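Local coordinates for protein phosphoglycolate phosphatase (Lactobacillus plantarum, PDB 2HDO) that probably hydrolyses the phosphate ester of 2-phosphoglycolate, as a member of the haloacid dehalogenase-like (HAD) hydrolases, at residues Phe9-Thr14 with Ile103-Arg108; Glu93-Glu98 with Asp203-Phe208; Lys136-Pro141 with Val165-Thr170. One frame throughout, in Å; residues are numbered along the deposited sequence. Where two conformers were deposited one is given.

Interaction 1. Residues Phe9-Thr14 with Ile103-Arg108. With PO4 (phosphate ion), chain B.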
loop_
_atom_site.group_PDB
_atom_site.type_symbol
_atom_site.label_atom_id
_atom_site.label_comp_id
_atom_site.label_asym_id
_atom_site.label_seq_id
_atom_site.Cartn_x
_atom_site.Cartn_y
_atom_site.Cartn_z
ATOM N N PHE A 9 0.913 2.377 7.531
ATOM C CA PHE A 9 1.303 2.756 6.200
ATOM C C PHE A 9 0.940 1.650 5.204
ATOM O O PHE A 9 1.143 0.485 5.471
ATOM C CB PHE A 9 2.827 2.943 6.072
ATOM C CG PHE A 9 3.388 4.066 6.900
ATOM C CD1 PHE A 9 3.691 3.839 8.229
ATOM C CD2 PHE A 9 3.607 5.331 6.365
ATOM C CE1 PHE A 9 4.180 4.850 9.029
ATOM C CE2 PHE A 9 4.133 6.345 7.167
ATOM C CZ PHE A 9 4.393 6.106 8.498
ATOM N N ASP A 10 0.431 2.059 4.054
ATOM C CA ASP A 10 0.486 1.216 2.823
ATOM C C ASP A 10 1.899 1.220 2.246
ATOM O O ASP A 10 2.689 2.091 2.579
ATOM C CB ASP A 10 -0.465 1.801 1.778
ATOM C CG ASP A 10 -0.966 0.776 0.817
ATOM O OD1 ASP A 10 -0.599 -0.422 0.934
ATOM O OD2 ASP A 10 -1.719 1.189 -0.083
ATOM N N ILE A 11 2.243 0.267 1.372
ATOM C CA ILE A 11 3.576 0.223 0.818
ATOM C C ILE A 11 3.603 0.859 -0.568
ATOM O O ILE A 11 4.262 1.873 -0.795
ATOM C CB ILE A 11 4.125 -1.217 0.756
ATOM C CG1 ILE A 11 4.265 -1.762 2.174
ATOM C CG2 ILE A 11 5.486 -1.220 0.076
ATOM C CD1 ILE A 11 4.458 -3.269 2.273
ATOM N N ASP A 12 2.855 0.275 -1.480
ATOM C CA ASP A 12 2.977 0.652 -2.893
ATOM C C ASP A 12 2.408 2.021 -3.156
ATOM O O ASP A 12 1.243 2.265 -2.860
ATOM C CB ASP A 12 2.277 -0.385 -3.775
ATOM C CG ASP A 12 2.920 -1.739 -3.702
ATOM O OD1 ASP A 12 4.059 -1.883 -4.228
ATOM O OD2 ASP A 12 2.278 -2.672 -3.126
ATOM N N GLY A 13 3.209 2.923 -3.732
ATOM C CA GLY A 13 2.754 4.300 -3.954
ATOM C C GLY A 13 2.819 5.223 -2.762
ATOM O O GLY A 13 2.392 6.382 -2.830
ATOM N N THR A 14 3.362 4.724 -1.653
ATOM C CA THR A 14 3.438 5.486 -0.404
ATOM C C THR A 14 4.875 5.418 0.128
ATOM O O THR A 14 5.561 6.420 0.196
ATOM C CB THR A 14 2.462 4.942 0.669
ATOM O OG1 THR A 14 1.117 5.081 0.175
ATOM C CG2 THR A 14 2.573 5.734 1.977
ATOM N N ILE A 103 2.446 -1.567 9.070
ATOM C CA ILE A 103 2.156 -1.705 7.671
ATOM C C ILE A 103 0.854 -2.508 7.495
ATOM O O ILE A 103 0.629 -3.522 8.145
ATOM C CB ILE A 103 3.323 -2.405 6.952
ATOM C CG1 ILE A 103 4.477 -1.403 6.829
ATOM C CG2 ILE A 103 2.873 -2.914 5.548
ATOM C CD1 ILE A 103 5.669 -1.926 6.153
ATOM N N VAL A 104 -0.004 -2.039 6.605
ATOM C CA VAL A 104 -1.209 -2.765 6.209
ATOM C C VAL A 104 -1.251 -2.759 4.692
ATOM O O VAL A 104 -1.496 -1.726 4.055
ATOM C CB VAL A 104 -2.515 -2.079 6.764
ATOM C CG1 VAL A 104 -3.749 -2.858 6.333
ATOM C CG2 VAL A 104 -2.427 -1.886 8.236
ATOM N N THR A 105 -0.984 -3.915 4.108
ATOM C CA THR A 105 -0.742 -3.998 2.664
ATOM C C THR A 105 -1.549 -5.157 2.074
ATOM O O THR A 105 -1.806 -6.149 2.727
ATOM C CB THR A 105 0.777 -4.190 2.343
ATOM O OG1 THR A 105 1.005 -4.245 0.910
ATOM C CG2 THR A 105 1.342 -5.459 2.973
ATOM N N SER A 106 -1.869 -5.018 0.794
ATOM C CA SER A 106 -2.504 -6.081 0.040
ATOM C C SER A 106 -1.470 -7.044 -0.532
ATOM O O SER A 106 -1.838 -8.065 -1.122
ATOM C CB SER A 106 -3.377 -5.482 -1.066
ATOM O OG SER A 106 -2.598 -4.770 -2.011
ATOM N N GLN A 107 -0.180 -6.731 -0.389
ATOM C CA GLN A 107 0.865 -7.680 -0.806
ATOM C C GLN A 107 0.767 -8.988 -0.021
ATOM O O GLN A 107 0.409 -8.960 1.125
ATOM C CB GLN A 107 2.236 -7.091 -0.551
ATOM C CG GLN A 107 2.556 -5.915 -1.441
ATOM C CD GLN A 107 3.969 -5.427 -1.297
ATOM O OE1 GLN A 107 4.801 -6.093 -0.696
ATOM N NE2 GLN A 107 4.265 -4.247 -1.855
ATOM N N ARG A 108 1.057 -10.125 -0.667
ATOM C CA ARG A 108 1.137 -11.405 0.040
ATOM C C ARG A 108 2.364 -11.399 0.942
ATOM O O ARG A 108 3.304 -10.652 0.730
ATOM C CB ARG A 108 1.226 -12.577 -0.959
ATOM C CG ARG A 108 -0.086 -12.825 -1.766
ATOM C CD ARG A 108 -1.068 -13.742 -1.043
ATOM N NE ARG A 108 -0.737 -15.159 -1.185
HETATM P P PO4 B . -0.419 -1.968 -1.196
HETATM O O1 PO4 B . -1.698 -2.413 -0.436
HETATM O O2 PO4 B . 0.946 -1.935 -0.473
HETATM O O3 PO4 B . -0.688 -0.546 -1.745
HETATM O O4 PO4 B . -0.227 -2.908 -2.392
HETATM O O HOH W 1 6.567 -2.277 -3.169
#
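Ile11 lays its CD1 methyl against both CG2 of Ile103 and CB of Thr105, with Ile11 CD1 3.7 Å from Ile103 CG2. The two isoleucines cross at about a right angle. Leu112 and Met116 of helix 109-116 also pack on Ile11. Next to this apolar patch the backbones run as parallel strands: Val104 N donates to Phe9 O at 3.0 Å, from above the carbonyl plane. Beyond the strand ends both chains turn around a phosphate ion. Asp10, Asp12 and Thr14 match the DxDx(T/V) pattern of the HAD fold, in which the first aspartate is the usual nucleophile. Consistent with this, Asp10 OD1 lies 2.6 Å from the phosphate P, too close for an ordinary non-bonded contact. Asp10 OD1 is also salt-bridged to Lys138 NZ. Phosphate O2 is gripped by Ile11 N, Asp12 N and Thr105 OG1, the last at 2.7 Å. Ser106 N and OG both donate to phosphate O1. Thr105 OG1, anti to its backbone N (chi1 -179°), also accepts from Gln107 N in an ST turn. Gln107 is extended beyond CG and meets Asp12 tip to tip. Its NE2 donates almost straight to Asp12 OD2 at 2.8 Å, while Ser18 bonds Asp12 OD1.

Interaction 2. Residues Glu93-Glu98 with Asp203-Phe208; sequences EQLPSE and DILELF
Leu95 has chi1 -79° and Phe208 chi1 -52°, so in each CG stands anti to the carbonyl carbon, beside the backbone N. These torsions help bring the leucine methyl CD2 to the phenyl ring. The contact is plain apolar packing on one flank of the Rossmann-like HAD core. It joins the end of helix 88-94 to the helical turns that close the modelled chain, and no hydrogen bond crosses it. Leu95 is the first residue to leave the helix. Its CD2 methyl is the hub: it lies 3.9 Å from Leu205 CD2, and Ile204 CG2 is a looser neighbour at 4.2 Å. Leu7 of strand 6-9 touches Leu95, Ile204 and Phe208, so the cluster rests on the central sheet. Gln94 bends at chi2 (-60°), and it is the aliphatic root of its side chain that packs, with CB 3.6 Å from Leu205 CD1. Leu205 thus divides its two methyls, CD1 meeting Gln94 and CD2 reaching both Gln94 and Leu95. Pro96 crosses Phe208 at about a right angle and sets CD over one ring face. Its CG is 3.8 Å from Phe208 CG, while Leu95 CD2 approaches Phe208 CE2 obliquely at 3.9 Å.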
loop_
_atom_site.group_PDB
_atom_site.type_symbol
_atom_site.label_atom_id
_atom_site.label_comp_id
_atom_site.label_asym_id
_atom_site.label_seq_id
_atom_site.Cartn_x
_atom_site.Cartn_y
_atom_site.Cartn_z
ATOM N N GLU A 93 13.767 7.844 10.640
ATOM C CA GLU A 93 14.773 8.273 11.634
ATOM C C GLU A 93 14.221 9.301 12.610
ATOM O O GLU A 93 14.722 9.412 13.734
ATOM C CB GLU A 93 16.006 8.896 10.971
ATOM C CG GLU A 93 16.631 8.142 9.805
ATOM C CD GLU A 93 17.450 6.969 10.223
ATOM O OE1 GLU A 93 17.323 6.555 11.394
ATOM O OE2 GLU A 93 18.231 6.464 9.378
ATOM N N GLN A 94 13.241 10.091 12.193
ATOM C CA GLN A 94 12.790 11.234 12.988
ATOM C C GLN A 94 11.449 10.998 13.707
ATOM O O GLN A 94 11.140 11.698 14.665
ATOM C CB GLN A 94 12.646 12.464 12.092
ATOM C CG GLN A 94 13.918 12.976 11.396
ATOM C CD GLN A 94 15.012 13.380 12.344
ATOM O OE1 GLN A 94 14.759 13.968 13.405
ATOM N NE2 GLN A 94 16.253 13.073 11.969
ATOM N N LEU A 95 10.637 10.043 13.249
ATOM C CA LEU A 95 9.327 9.818 13.900
ATOM C C LEU A 95 9.536 9.482 15.399
ATOM O O LEU A 95 10.468 8.738 15.720
ATOM C CB LEU A 95 8.572 8.705 13.198
ATOM C CG LEU A 95 7.861 9.107 11.878
ATOM C CD1 LEU A 95 7.404 7.895 11.086
ATOM C CD2 LEU A 95 6.647 9.984 12.145
ATOM N N PRO A 96 8.722 10.049 16.323
ATOM C CA PRO A 96 8.880 9.756 17.744
ATOM C C PRO A 96 8.825 8.257 18.022
ATOM O O PRO A 96 7.962 7.546 17.481
ATOM C CB PRO A 96 7.662 10.420 18.411
ATOM C CG PRO A 96 7.095 11.318 17.409
ATOM C CD PRO A 96 7.603 10.974 16.057
ATOM N N SER A 97 9.716 7.812 18.905
ATOM C CA SER A 97 9.824 6.409 19.259
ATOM C C SER A 97 8.605 5.900 20.036
ATOM O O SER A 97 8.340 4.697 20.088
ATOM C CB SER A 97 11.079 6.205 20.099
ATOM O OG SER A 97 10.978 7.018 21.270
ATOM N N GLU A 98 7.866 6.822 20.635
ATOM C CA GLU A 98 6.617 6.494 21.311
ATOM C C GLU A 98 5.509 5.975 20.359
ATOM O O GLU A 98 4.608 5.273 20.807
ATOM C CB GLU A 98 6.107 7.719 22.070
ATOM C CG GLU A 98 7.074 8.208 23.183
ATOM C CD GLU A 98 8.229 9.138 22.697
ATOM O OE1 GLU A 98 8.355 9.438 21.473
ATOM O OE2 GLU A 98 9.021 9.570 23.574
ATOM N N ASP A 203 6.692 16.020 5.793
ATOM C CA ASP A 203 5.558 16.782 6.298
ATOM C C ASP A 203 4.774 16.033 7.368
ATOM O O ASP A 203 4.082 16.652 8.157
ATOM C CB ASP A 203 4.598 17.144 5.173
ATOM C CG ASP A 203 5.223 18.061 4.119
ATOM O OD1 ASP A 203 6.252 18.731 4.400
ATOM O OD2 ASP A 203 4.643 18.129 3.018
ATOM N N ILE A 204 4.863 14.706 7.361
ATOM C CA ILE A 204 4.262 13.884 8.427
ATOM C C ILE A 204 4.808 14.309 9.803
ATOM O O ILE A 204 4.068 14.310 10.777
ATOM C CB ILE A 204 4.489 12.382 8.161
ATOM C CG1 ILE A 204 3.803 12.022 6.837
ATOM C CG2 ILE A 204 3.974 11.543 9.350
ATOM C CD1 ILE A 204 4.069 10.600 6.258
ATOM N N LEU A 205 6.075 14.735 9.874
ATOM C CA LEU A 205 6.636 15.158 11.153
ATOM C C LEU A 205 5.922 16.344 11.748
ATOM O O LEU A 205 6.011 16.557 12.969
ATOM C CB LEU A 205 8.137 15.456 11.052
ATOM C CG LEU A 205 9.003 14.306 10.538
ATOM C CD1 LEU A 205 10.450 14.774 10.365
ATOM C CD2 LEU A 205 8.904 13.139 11.496
ATOM N N GLU A 206 5.247 17.140 10.927
ATOM C CA GLU A 206 4.516 18.304 11.432
ATOM C C GLU A 206 3.391 17.896 12.402
ATOM O O GLU A 206 2.984 18.709 13.220
ATOM C CB GLU A 206 3.925 19.139 10.291
ATOM C CG GLU A 206 4.958 19.786 9.326
ATOM C CD GLU A 206 4.369 20.141 7.934
ATOM N N LEU A 207 2.899 16.658 12.331
ATOM C CA LEU A 207 1.927 16.167 13.317
ATOM C C LEU A 207 2.497 16.024 14.713
ATOM O O LEU A 207 1.730 15.827 15.649
ATOM C CB LEU A 207 1.389 14.783 12.950
ATOM C CG LEU A 207 0.740 14.484 11.589
ATOM C CD1 LEU A 207 0.666 12.973 11.373
ATOM C CD2 LEU A 207 -0.604 15.088 11.543
ATOM N N PHE A 208 3.817 16.031 14.851
ATOM C CA PHE A 208 4.487 15.730 16.135
ATOM C C PHE A 208 5.436 16.850 16.555
ATOM O O PHE A 208 5.054 18.016 16.510
ATOM C CB PHE A 208 5.235 14.408 16.028
ATOM C CG PHE A 208 4.370 13.275 15.524
ATOM C CD1 PHE A 208 3.467 12.652 16.368
ATOM C CD2 PHE A 208 4.433 12.857 14.205
ATOM C CE1 PHE A 208 2.644 11.633 15.910
ATOM C CE2 PHE A 208 3.606 11.839 13.747
ATOM C CZ PHE A 208 2.705 11.237 14.593
#

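Interaction 3. Residues Lys136-Pro141 with Val165-Thr170; sequences KRKPDP and VSDEQT. With PO4 (phosphate ion), chain B.
The loop before helix 142-150 brings a lysine into the phosphate site of the HAD fold, and the first turns of helix 165-174 hold it there. Lys138 is the residue that reaches in. Its chain is bent at chi3 (-85°), and chi4 is extended (-179°), so NZ arrives beside both the phosphate and the helix. Asp167 OD1 accepts from Lys138 NZ at 2.9 Å through its syn lone pair, in a salt bridge. NZ also donates to phosphate O1, again at 2.9 Å. Val104 O is a further acceptor for this buried ammonium group. So many acceptors would be expected to keep the lysine charged and to offset the negative charge of the site. Asp167 OD2 lies close to Asp10 OD2, so a proton may be shared there.

Further along the loop the packing is close and partly apolar. The peptide bond before Pro139 is cis. Pro139 and Gln169 lie side by side and point the same way, with Pro139 CB 3.8 Å from Gln169 CB. Thr170 OG1 sits 3.2 Å from Pro139 CA and 3.4 Å from Lys138 CB. The same hydroxyl donates to Ser166 O at 2.8 Å, an oxygen that also accepts from Thr170 N. Thr170 CG2 faces Asp140 O, while Asp140 OD1 caps Leu142 N at the start of the next helix. A lysine placed between the phosphate and an acidic residue at the start of a later helix is typical of the HAD phosphatase active site.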
loop_
_atom_site.group_PDB
_atom_site.type_symbol
_atom_site.label_atom_id
_atom_site.label_comp_id
_atom_site.label_asym_id
_atom_site.label_seq_id
_atom_site.Cartn_x
_atom_site.Cartn_y
_atom_site.Cartn_z
ATOM N N LYS A 136 -10.079 -11.063 4.811
ATOM C CA LYS A 136 -10.689 -10.022 4.007
ATOM C C LYS A 136 -9.593 -9.124 3.472
ATOM O O LYS A 136 -8.473 -9.129 3.970
ATOM C CB LYS A 136 -11.652 -9.180 4.844
ATOM C CG LYS A 136 -12.679 -9.963 5.659
ATOM C CD LYS A 136 -13.945 -10.250 4.887
ATOM N N ARG A 137 -9.917 -8.380 2.441
ATOM C CA ARG A 137 -8.935 -7.539 1.767
ATOM C C ARG A 137 -9.468 -6.122 1.772
ATOM O O ARG A 137 -10.686 -5.915 1.796
ATOM C CB ARG A 137 -8.726 -8.007 0.340
ATOM C CG ARG A 137 -8.030 -9.364 0.205
ATOM C CD ARG A 137 -6.577 -9.344 0.765
ATOM N N LYS A 138 -8.550 -5.158 1.773
ATOM C CA LYS A 138 -8.925 -3.770 1.541
ATOM C C LYS A 138 -9.811 -3.720 0.291
ATOM O O LYS A 138 -9.518 -4.388 -0.685
ATOM C CB LYS A 138 -7.663 -2.905 1.345
ATOM C CG LYS A 138 -6.761 -2.869 2.577
ATOM C CD LYS A 138 -5.651 -1.806 2.488
ATOM C CE LYS A 138 -4.436 -2.295 1.759
ATOM N NZ LYS A 138 -3.302 -1.302 1.652
ATOM N N PRO A 139 -10.850 -2.867 0.265
ATOM C CA PRO A 139 -11.253 -1.840 1.206
ATOM C C PRO A 139 -12.105 -2.284 2.371
ATOM O O PRO A 139 -12.618 -1.450 3.099
ATOM C CB PRO A 139 -12.025 -0.851 0.327
ATOM C CG PRO A 139 -12.660 -1.722 -0.704
ATOM C CD PRO A 139 -11.679 -2.836 -0.952
ATOM N N ASP A 140 -12.212 -3.583 2.603
ATOM C CA ASP A 140 -12.804 -4.025 3.873
ATOM C C ASP A 140 -11.928 -3.479 5.036
ATOM O O ASP A 140 -10.678 -3.415 4.898
ATOM C CB ASP A 140 -12.881 -5.546 3.952
ATOM C CG ASP A 140 -13.742 -6.027 5.097
ATOM O OD1 ASP A 140 -13.303 -6.073 6.272
ATOM O OD2 ASP A 140 -14.922 -6.325 4.820
ATOM N N PRO A 141 -12.557 -3.033 6.134
ATOM C CA PRO A 141 -11.771 -2.477 7.246
ATOM C C PRO A 141 -10.975 -3.486 8.088
ATOM O O PRO A 141 -10.075 -3.088 8.827
ATOM C CB PRO A 141 -12.829 -1.799 8.110
ATOM C CG PRO A 141 -14.105 -2.550 7.807
ATOM C CD PRO A 141 -14.012 -2.898 6.371
ATOM N N VAL A 165 -7.810 5.139 -3.371
ATOM C CA VAL A 165 -9.195 5.159 -2.936
ATOM C C VAL A 165 -9.521 3.943 -2.056
ATOM O O VAL A 165 -10.219 4.053 -1.056
ATOM C CB VAL A 165 -10.114 5.179 -4.160
ATOM C CG1 VAL A 165 -11.549 4.930 -3.777
ATOM C CG2 VAL A 165 -9.991 6.534 -4.929
ATOM N N SER A 166 -8.971 2.788 -2.390
ATOM C CA SER A 166 -9.169 1.585 -1.606
ATOM C C SER A 166 -8.676 1.813 -0.170
ATOM O O SER A 166 -9.363 1.485 0.792
ATOM C CB SER A 166 -8.491 0.377 -2.288
ATOM O OG SER A 166 -8.544 -0.806 -1.513
ATOM N N ASP A 167 -7.509 2.447 -0.031
ATOM C CA ASP A 167 -6.989 2.736 1.314
ATOM C C ASP A 167 -7.907 3.719 2.071
ATOM O O ASP A 167 -8.153 3.597 3.274
ATOM C CB ASP A 167 -5.591 3.342 1.248
ATOM C CG ASP A 167 -4.510 2.346 0.813
ATOM O OD1 ASP A 167 -4.735 1.117 0.892
ATOM O OD2 ASP A 167 -3.410 2.832 0.423
ATOM N N GLU A 168 -8.375 4.740 1.335
ATOM C CA GLU A 168 -9.276 5.729 1.877
ATOM C C GLU A 168 -10.562 5.093 2.344
ATOM O O GLU A 168 -11.019 5.394 3.445
ATOM C CB GLU A 168 -9.567 6.817 0.854
ATOM C CG GLU A 168 -8.414 7.726 0.662
ATOM C CD GLU A 168 -8.537 8.664 -0.498
ATOM O OE1 GLU A 168 -9.355 8.377 -1.393
ATOM O OE2 GLU A 168 -7.829 9.706 -0.476
ATOM N N GLN A 169 -11.125 4.206 1.543
ATOM C CA GLN A 169 -12.344 3.521 1.937
ATOM C C GLN A 169 -12.155 2.566 3.110
ATOM O O GLN A 169 -13.042 2.427 3.946
ATOM C CB GLN A 169 -12.951 2.807 0.729
ATOM C CG GLN A 169 -13.509 3.768 -0.315
ATOM C CD GLN A 169 -13.979 3.063 -1.599
ATOM O OE1 GLN A 169 -13.756 1.845 -1.779
ATOM N NE2 GLN A 169 -14.627 3.826 -2.501
ATOM N N THR A 170 -10.995 1.903 3.157
ATOM C CA THR A 170 -10.627 1.056 4.305
ATOM C C THR A 170 -10.672 1.876 5.584
ATOM O O THR A 170 -11.263 1.474 6.615
ATOM C CB THR A 170 -9.205 0.506 4.132
ATOM O OG1 THR A 170 -9.120 -0.242 2.920
ATOM C CG2 THR A 170 -8.798 -0.414 5.313
HETATM P P PO4 B . -0.419 -1.968 -1.196
HETATM O O1 PO4 B . -1.698 -2.413 -0.436
HETATM O O2 PO4 B . 0.946 -1.935 -0.473
HETATM O O3 PO4 B . -0.688 -0.546 -1.745
HETATM O O4 PO4 B . -0.227 -2.908 -2.392
#

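From the N terminus, strand 6-9 runs into the 9-14 loop, and interaction 1 closes the chain back on it at 103-108. The long excursion between them is about half helical. Helix 88-94 lies on that excursion, and its end packs against the C-terminal turns at 203-208. Interaction 2 therefore crosses interaction 1 along the chain. Interaction 3 follows interaction 1 in series, closing a short loop through helix 142-150 and strand 158-162, and lies wholly within the span of interaction 2. Interactions 1 and 3 touch and share the phosphate. Interaction 2 packs on the flank of the sheet, its centre about 19 Å from that of interaction 1.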